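Local coordinates for protein DNA alpha-glucosyltransferase (Enterobacteria phage T4, PDB 1XV5) that is a phage glucosyltransferase of the GT-B clan, built from two Rossmann-like domains, and holds uridine-5'-diphosphate in a pocket of this structure, at residues Val137-Asp143 against Pro170-Phe175; Leu302-Leu306 against Asn329-Arg333; Val60-Lys64 against Glu91-Asn95. Residue numbers count along the deposited sequence, not the author numbering.

Contact 1: residues Val137-Asp143 against Pro170-Phe175; sequences VIFSHSD and PTVYNF
Strands 137-140 and 172-174 run parallel, 4.4 Å apart at closest and crossing at -46°. Phe139 pairs with Tyr173 (CA-CA 4.7 Å), Ser140 with Asn174. Tyr173 N donates to Ile138 O (2.8 Å), Ser140 N to Tyr173 O (2.9 Å) and Phe175 N to Ser140 O (3.2 Å). Phe139 and Tyr173, both m, share one face, with Phe139 CD2 3.7 Å from Tyr173 CB. On the other face, Ile138 (mt) sets CD1 3.6 Å from Pro170 CG and CG2 4.1 Å from Val172 CG2. Past the strands, Phe175 (p) and His141 (m) form an offset stack, centroids 4.4 Å apart, planes at 30°. His141 ND1 bonds Ser305. Asn174 (t) ND2 bonds His141 O weakly (2.9 Å), while OD1 accepts a hydrogen bond from Arg304 NH1. Ser140 OG (p) turns to Asn148. The strands close a beta-alpha-beta unit through helix 146-155 at the edge of a Rossmann-like sheet. Ile138 and Phe139 pack by apolar contact; polar groups gather from Ser140 onward, where loop 302-306 arrives.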
# COMPACT_ATOMS: atom_id res chain seq x y z
N VAL A 137 -5.48 17.63 -11.55
CA VAL A 137 -6.26 16.46 -11.17
C VAL A 137 -5.76 16.00 -9.80
O VAL A 137 -4.55 15.86 -9.58
CB VAL A 137 -6.06 15.30 -12.17
CG1 VAL A 137 -6.94 14.11 -11.77
CG2 VAL A 137 -6.40 15.76 -13.58
N ILE A 138 -6.69 15.75 -8.88
CA ILE A 138 -6.34 15.30 -7.53
C ILE A 138 -7.08 14.01 -7.18
O ILE A 138 -8.27 13.89 -7.43
CB ILE A 138 -6.72 16.37 -6.49
CG1 ILE A 138 -6.06 17.70 -6.85
CG2 ILE A 138 -6.30 15.92 -5.10
CD1 ILE A 138 -6.56 18.87 -6.03
N PHE A 139 -6.35 13.06 -6.59
CA PHE A 139 -6.93 11.78 -6.18
C PHE A 139 -6.67 11.50 -4.69
O PHE A 139 -5.64 11.88 -4.15
CB PHE A 139 -6.29 10.61 -6.94
CG PHE A 139 -6.68 10.51 -8.39
CD1 PHE A 139 -5.82 10.97 -9.38
CD2 PHE A 139 -7.86 9.88 -8.77
CE1 PHE A 139 -6.12 10.79 -10.73
CE2 PHE A 139 -8.17 9.70 -10.11
CZ PHE A 139 -7.30 10.15 -11.10
N SER A 140 -7.62 10.81 -4.05
CA SER A 140 -7.48 10.42 -2.65
C SER A 140 -8.16 9.07 -2.45
O SER A 140 -8.96 8.65 -3.29
CB SER A 140 -8.12 11.45 -1.72
OG SER A 140 -9.53 11.32 -1.69
N HIS A 141 -7.85 8.39 -1.36
CA HIS A 141 -8.42 7.08 -1.07
C HIS A 141 -9.87 7.12 -0.56
O HIS A 141 -10.56 6.10 -0.60
CB HIS A 141 -7.58 6.34 -0.02
CG HIS A 141 -6.30 5.77 -0.55
ND1 HIS A 141 -6.26 4.76 -1.48
CD2 HIS A 141 -5.01 6.04 -0.24
CE1 HIS A 141 -5.01 4.43 -1.73
NE2 HIS A 141 -4.23 5.20 -0.98
N SER A 142 -10.32 8.28 -0.10
CA SER A 142 -11.68 8.36 0.43
C SER A 142 -12.29 9.76 0.41
O SER A 142 -11.62 10.75 0.72
CB SER A 142 -11.70 7.82 1.86
OG SER A 142 -12.98 7.97 2.45
N ASP A 143 -13.57 9.83 0.06
CA ASP A 143 -14.27 11.11 0.02
C ASP A 143 -14.40 11.66 1.45
O ASP A 143 -14.53 12.87 1.64
CB ASP A 143 -15.68 10.94 -0.57
CG ASP A 143 -15.67 10.47 -2.01
OD1 ASP A 143 -14.74 10.83 -2.76
OD2 ASP A 143 -16.62 9.75 -2.41
N PRO A 170 -10.85 22.59 -5.37
CA PRO A 170 -10.79 21.78 -6.59
C PRO A 170 -11.42 20.41 -6.33
O PRO A 170 -11.56 19.99 -5.19
CB PRO A 170 -9.30 21.70 -6.88
CG PRO A 170 -8.70 21.71 -5.51
CD PRO A 170 -9.50 22.79 -4.81
N THR A 171 -11.79 19.72 -7.41
CA THR A 171 -12.40 18.41 -7.29
C THR A 171 -11.38 17.33 -6.92
O THR A 171 -10.27 17.31 -7.45
CB THR A 171 -13.07 17.99 -8.62
OG1 THR A 171 -14.00 19.00 -9.02
CG2 THR A 171 -13.79 16.66 -8.46
N VAL A 172 -11.77 16.45 -6.00
CA VAL A 172 -10.90 15.36 -5.59
C VAL A 172 -11.60 14.07 -6.00
O VAL A 172 -12.75 13.83 -5.61
CB VAL A 172 -10.68 15.32 -4.06
CG1 VAL A 172 -9.79 14.12 -3.69
CG2 VAL A 172 -10.04 16.62 -3.59
N TYR A 173 -10.92 13.26 -6.81
CA TYR A 173 -11.48 12.01 -7.29
C TYR A 173 -11.01 10.84 -6.45
O TYR A 173 -9.90 10.85 -5.92
CB TYR A 173 -11.06 11.77 -8.73
CG TYR A 173 -11.52 12.85 -9.69
CD1 TYR A 173 -12.82 12.86 -10.19
CD2 TYR A 173 -10.65 13.86 -10.08
CE1 TYR A 173 -13.24 13.85 -11.06
CE2 TYR A 173 -11.06 14.86 -10.96
CZ TYR A 173 -12.36 14.85 -11.44
OH TYR A 173 -12.77 15.83 -12.31
N ASN A 174 -11.85 9.82 -6.33
CA ASN A 174 -11.46 8.65 -5.57
C ASN A 174 -10.64 7.75 -6.48
O ASN A 174 -10.80 7.78 -7.70
CB ASN A 174 -12.69 7.89 -5.09
CG ASN A 174 -12.33 6.68 -4.27
OD1 ASN A 174 -12.34 5.55 -4.76
ND2 ASN A 174 -11.99 6.90 -3.00
N PHE A 175 -9.75 6.96 -5.89
CA PHE A 175 -8.93 6.04 -6.65
C PHE A 175 -8.57 4.85 -5.76
O PHE A 175 -8.67 4.94 -4.54
CB PHE A 175 -7.64 6.71 -7.13
CG PHE A 175 -6.51 6.67 -6.12
CD1 PHE A 175 -5.49 5.73 -6.23
CD2 PHE A 175 -6.48 7.58 -5.06
CE1 PHE A 175 -4.45 5.68 -5.30
CE2 PHE A 175 -5.44 7.54 -4.13
CZ PHE A 175 -4.42 6.59 -4.25
O HOH W 1 -8.85 17.77 -9.58
O HOH W 2 -11.72 9.80 -2.65
O HOH W 3 -11.03 3.96 -2.78

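Contact 2: residues Leu302-Leu306 against Asn329-Arg333; sequences LQRSL and NLKFR. With EDO (1,2-ethanediol), chain F.
Leu330 loses the most surface here, 111 Å². Arg304 and Leu302 follow with 65 and 64 Å². Segment 302-306 is loop; 329-333 ends helix 324-329 and runs on as loop. Both run in the same sense, with Gln303 beside Leu330 (CA-CA 5.2 Å) and Arg304 beside Lys331 (CA-CA 5.0 Å). Leu330 is the first residue to leave helical geometry, and its backbone is extended (phi/psi -103/147). Its side chain (m, t) reaches into the bend of 302-306. Leu330 CD2 lies 3.7 Å from Leu302 CB and 3.6 Å from Ser305 O. Leu330 CD1 lies 3.5 Å from Leu306 CD2. Leu302 (m, t) also sets its CD1 3.7 Å from Asn329 CB. A single hydrogen bond joins the backbones, from Lys331 N to Gln303 O (2.9 Å, 160°). A water accepts from Lys331 NZ (2.9 Å) and lies 3.0 Å from Gln303 O and 2.6 Å from Asn329 O. It can donate to either, not necessarily to both at once. Arg304 (m, t, m) runs along the other segment, with CG 3.6 Å from Lys331 O. A second water links Arg304 NH2 (2.9 Å) to Arg333 O (2.8 Å). Arg304 NH1 also makes a salt bridge with Glu394 and a hydrogen bond with Asn174. Arg333 NH2 bonds Gln384 O and also O1 of a 1,2-ethanediol (2.9 Å), a molecule probably from the crystallisation liquor. Both segments belong to the C-terminal Rossmann-like domain and meet beside helices 368-386 and 388-399. The last helix, 388-399, crosses back to the N-terminal domain, as in the GT-B fold.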
# COMPACT_ATOMS: atom_id res chain seq x y z
N LEU A 302 -11.95 4.47 4.50
CA LEU A 302 -12.23 3.37 3.58
C LEU A 302 -13.37 3.60 2.60
O LEU A 302 -14.50 3.90 3.01
CB LEU A 302 -12.50 2.10 4.39
CG LEU A 302 -11.36 1.66 5.32
CD1 LEU A 302 -11.84 0.55 6.25
CD2 LEU A 302 -10.17 1.18 4.48
N GLN A 303 -13.08 3.44 1.31
CA GLN A 303 -14.08 3.58 0.27
C GLN A 303 -14.02 2.33 -0.62
O GLN A 303 -14.88 1.45 -0.50
CB GLN A 303 -13.84 4.86 -0.56
CG GLN A 303 -15.03 5.24 -1.45
CD GLN A 303 -15.04 6.72 -1.82
OE1 GLN A 303 -14.76 7.58 -0.98
NE2 GLN A 303 -15.39 7.02 -3.07
N ARG A 304 -13.02 2.24 -1.48
CA ARG A 304 -12.85 1.08 -2.36
C ARG A 304 -11.43 0.52 -2.30
O ARG A 304 -11.16 -0.56 -2.80
CB ARG A 304 -13.11 1.44 -3.83
CG ARG A 304 -14.53 1.83 -4.20
CD ARG A 304 -14.62 2.14 -5.70
NE ARG A 304 -13.74 3.25 -6.08
CZ ARG A 304 -13.38 3.53 -7.33
NH1 ARG A 304 -12.57 4.56 -7.57
NH2 ARG A 304 -13.80 2.78 -8.33
N SER A 305 -10.52 1.24 -1.67
CA SER A 305 -9.13 0.82 -1.64
C SER A 305 -8.65 -0.26 -0.67
O SER A 305 -8.70 -0.07 0.55
CB SER A 305 -8.22 2.04 -1.45
OG SER A 305 -8.47 3.02 -2.43
N LEU A 306 -8.21 -1.38 -1.22
CA LEU A 306 -7.60 -2.42 -0.40
C LEU A 306 -6.15 -1.96 -0.51
O LEU A 306 -5.84 -1.07 -1.32
CB LEU A 306 -7.74 -3.81 -1.01
CG LEU A 306 -9.03 -4.57 -0.67
CD1 LEU A 306 -9.06 -5.89 -1.45
CD2 LEU A 306 -9.10 -4.83 0.84
N ASN A 329 -16.47 -2.32 5.52
CA ASN A 329 -16.37 -0.89 5.23
C ASN A 329 -15.92 -0.55 3.82
O ASN A 329 -15.99 0.61 3.41
CB ASN A 329 -15.42 -0.22 6.23
CG ASN A 329 -15.92 -0.27 7.66
OD1 ASN A 329 -15.15 -0.14 8.61
ND2 ASN A 329 -17.22 -0.46 7.82
N LEU A 330 -15.44 -1.54 3.07
CA LEU A 330 -15.00 -1.31 1.70
C LEU A 330 -16.04 -1.80 0.71
O LEU A 330 -16.73 -2.78 0.97
CB LEU A 330 -13.67 -2.02 1.44
CG LEU A 330 -12.42 -1.37 2.04
CD1 LEU A 330 -11.23 -2.29 1.85
CD2 LEU A 330 -12.18 -0.02 1.37
N LYS A 331 -16.14 -1.12 -0.42
CA LYS A 331 -17.10 -1.48 -1.46
C LYS A 331 -16.42 -2.05 -2.71
O LYS A 331 -15.42 -1.51 -3.19
CB LYS A 331 -17.93 -0.26 -1.85
CG LYS A 331 -18.80 0.30 -0.73
CD LYS A 331 -19.70 1.40 -1.24
CE LYS A 331 -20.56 2.00 -0.14
NZ LYS A 331 -19.75 2.80 0.83
N PHE A 332 -16.99 -3.13 -3.22
CA PHE A 332 -16.50 -3.83 -4.41
C PHE A 332 -16.53 -2.89 -5.61
O PHE A 332 -17.53 -2.22 -5.86
CB PHE A 332 -17.40 -5.05 -4.64
CG PHE A 332 -16.90 -6.02 -5.68
CD1 PHE A 332 -15.54 -6.18 -5.93
CD2 PHE A 332 -17.80 -6.83 -6.36
CE1 PHE A 332 -15.08 -7.14 -6.84
CE2 PHE A 332 -17.36 -7.80 -7.26
CZ PHE A 332 -16.00 -7.95 -7.51
N ARG A 333 -15.43 -2.83 -6.35
CA ARG A 333 -15.35 -1.95 -7.52
C ARG A 333 -16.46 -2.23 -8.53
O ARG A 333 -17.01 -1.31 -9.14
CB ARG A 333 -13.99 -2.14 -8.21
CG ARG A 333 -13.71 -1.15 -9.35
CD ARG A 333 -12.47 -1.57 -10.15
NE ARG A 333 -12.68 -2.86 -10.80
CZ ARG A 333 -13.33 -3.02 -11.95
NH1 ARG A 333 -13.82 -1.97 -12.59
NH2 ARG A 333 -13.51 -4.24 -12.43
C1 EDO F . -15.11 -4.10 -15.56
O1 EDO F . -15.66 -4.54 -14.31
C2 EDO F . -14.79 -2.60 -15.55
O2 EDO F . -15.98 -1.80 -15.52
O HOH W 4 -16.97 2.20 1.56
O HOH W 5 -16.31 1.39 -8.95

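Contact 3: residues Val60-Lys64 against Glu91-Asn95; sequences VILAK and EATIN
Ala63 overlaps the first turn of helix 91-103 with its methyl group. Ala63 CB lies 3.6 Å from Ala92 CB and 3.4 Å from Thr93 OG1. The backbones come close, because little side chain separates them: Ala63 CA and Thr93 CA are 4.1 Å apart. Leu62 (m, t) covers the neighbouring part of the helix. Its CB is 4.0 Å from Thr93 O, and its CD1 is 4.3 Å from Thr93 CG2. The m rotamer of Thr93 places OG1 beside Ala63 CB and within bonding reach of Asp42. Segment 60-64 leaves strand 58-60 and folds into a type I beta turn, with Leu62 at phi/psi -57/-42 and Ala63 at -67/-19. The turn is closed by Lys64 N to Ile61 O (3.1 Å). Helix 66-73 follows. On the other side, Asn95 N bonds Glu91 O (2.8 Å), as in a regular alpha helix. This is the N-terminal Rossmann-like domain, where strand 58-60 forms one edge of the parallel sheet and helix 91-103 follows strand 78-83. The contact joins the loop after that edge strand to the start of the helix. No hydrogen bond crosses directly between the segments, and the buried area is small, 186 Å². Polar links come from outside instead. Asp42 receives Leu62 N at OD2 and Ala63 N at OD1, and its OD1 also bonds Thr93 OG1. Leu62 O takes a hydrogen bond from Asn96 ND2 of the same helix.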
# COMPACT_ATOMS: atom_id res chain seq x y z
N VAL A 60 17.41 12.19 -7.87
CA VAL A 60 17.82 13.57 -8.02
C VAL A 60 17.83 14.26 -6.67
O VAL A 60 16.92 14.07 -5.86
CB VAL A 60 16.88 14.33 -8.99
CG1 VAL A 60 15.47 14.38 -8.44
CG2 VAL A 60 17.41 15.74 -9.23
N ILE A 61 18.88 15.02 -6.41
CA ILE A 61 18.99 15.74 -5.15
C ILE A 61 18.38 17.11 -5.37
O ILE A 61 18.97 17.98 -6.01
CB ILE A 61 20.46 15.92 -4.73
CG1 ILE A 61 21.18 14.56 -4.76
CG2 ILE A 61 20.53 16.51 -3.33
CD1 ILE A 61 22.67 14.65 -4.51
N LEU A 62 17.17 17.30 -4.85
CA LEU A 62 16.46 18.56 -5.01
C LEU A 62 17.24 19.76 -4.49
O LEU A 62 17.27 20.81 -5.13
CB LEU A 62 15.10 18.49 -4.31
CG LEU A 62 14.09 17.47 -4.86
CD1 LEU A 62 12.82 17.52 -4.03
CD2 LEU A 62 13.79 17.76 -6.31
N ALA A 63 17.87 19.59 -3.34
CA ALA A 63 18.64 20.67 -2.73
C ALA A 63 19.88 21.08 -3.51
O ALA A 63 20.39 22.19 -3.32
CB ALA A 63 19.02 20.29 -1.31
N LYS A 64 20.37 20.21 -4.39
CA LYS A 64 21.59 20.52 -5.13
C LYS A 64 21.54 20.28 -6.63
O LYS A 64 22.47 20.64 -7.35
CB LYS A 64 22.75 19.73 -4.54
CG LYS A 64 22.91 19.91 -3.04
CD LYS A 64 24.07 19.09 -2.51
CE LYS A 64 24.25 19.30 -1.02
NZ LYS A 64 25.42 18.53 -0.50
N GLU A 91 16.08 23.21 4.29
CA GLU A 91 15.43 24.27 3.55
C GLU A 91 15.62 24.22 2.03
O GLU A 91 14.67 24.42 1.28
CB GLU A 91 15.89 25.64 4.07
CG GLU A 91 15.39 25.95 5.47
CD GLU A 91 13.88 25.94 5.56
OE1 GLU A 91 13.23 26.72 4.84
OE2 GLU A 91 13.33 25.14 6.35
N ALA A 92 16.84 23.97 1.59
CA ALA A 92 17.14 23.91 0.16
C ALA A 92 16.26 22.89 -0.55
O ALA A 92 15.81 23.12 -1.67
CB ALA A 92 18.61 23.59 -0.05
N THR A 93 16.03 21.76 0.10
CA THR A 93 15.21 20.70 -0.48
C THR A 93 13.78 21.16 -0.75
O THR A 93 13.29 21.08 -1.87
CB THR A 93 15.18 19.47 0.43
OG1 THR A 93 16.50 18.91 0.51
CG2 THR A 93 14.21 18.42 -0.11
N ILE A 94 13.11 21.65 0.29
CA ILE A 94 11.74 22.11 0.16
C ILE A 94 11.63 23.38 -0.68
O ILE A 94 10.68 23.55 -1.45
CB ILE A 94 11.10 22.36 1.55
CG1 ILE A 94 9.66 22.85 1.39
CG2 ILE A 94 11.93 23.36 2.34
CD1 ILE A 94 8.76 21.88 0.63
N ASN A 95 12.60 24.28 -0.55
CA ASN A 95 12.58 25.52 -1.32
C ASN A 95 12.68 25.21 -2.81
O ASN A 95 11.93 25.77 -3.62
CB ASN A 95 13.74 26.42 -0.89
CG ASN A 95 13.55 27.00 0.50
OD1 ASN A 95 14.46 27.61 1.06
ND2 ASN A 95 12.35 26.83 1.05

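How the contacts relate
Along the chain, contact 3 closes first, then contact 1, then contact 2. Contacts 1 and 3 lie in the N-terminal domain. Contact 1 pairs the sheet's edge strand 172-174 with its neighbour. Contact 3 packs the loop after the opposite edge strand, 58-60, on a helix. Their centres are 28 Å apart. Contact 2 lies in the C-terminal domain, its centre 37 Å from that of contact 3 and across the chain's centre. Contacts 1 and 2 have centres 14 Å apart and touch: Asp143 N is 2.8 Å from Gln303 OE1, and His141 ND1 is 3.0 Å from Ser305 OG, both probable hydrogen bonds. They form part of the interface between the two GT-B domains, with helix 388-399 packing against both.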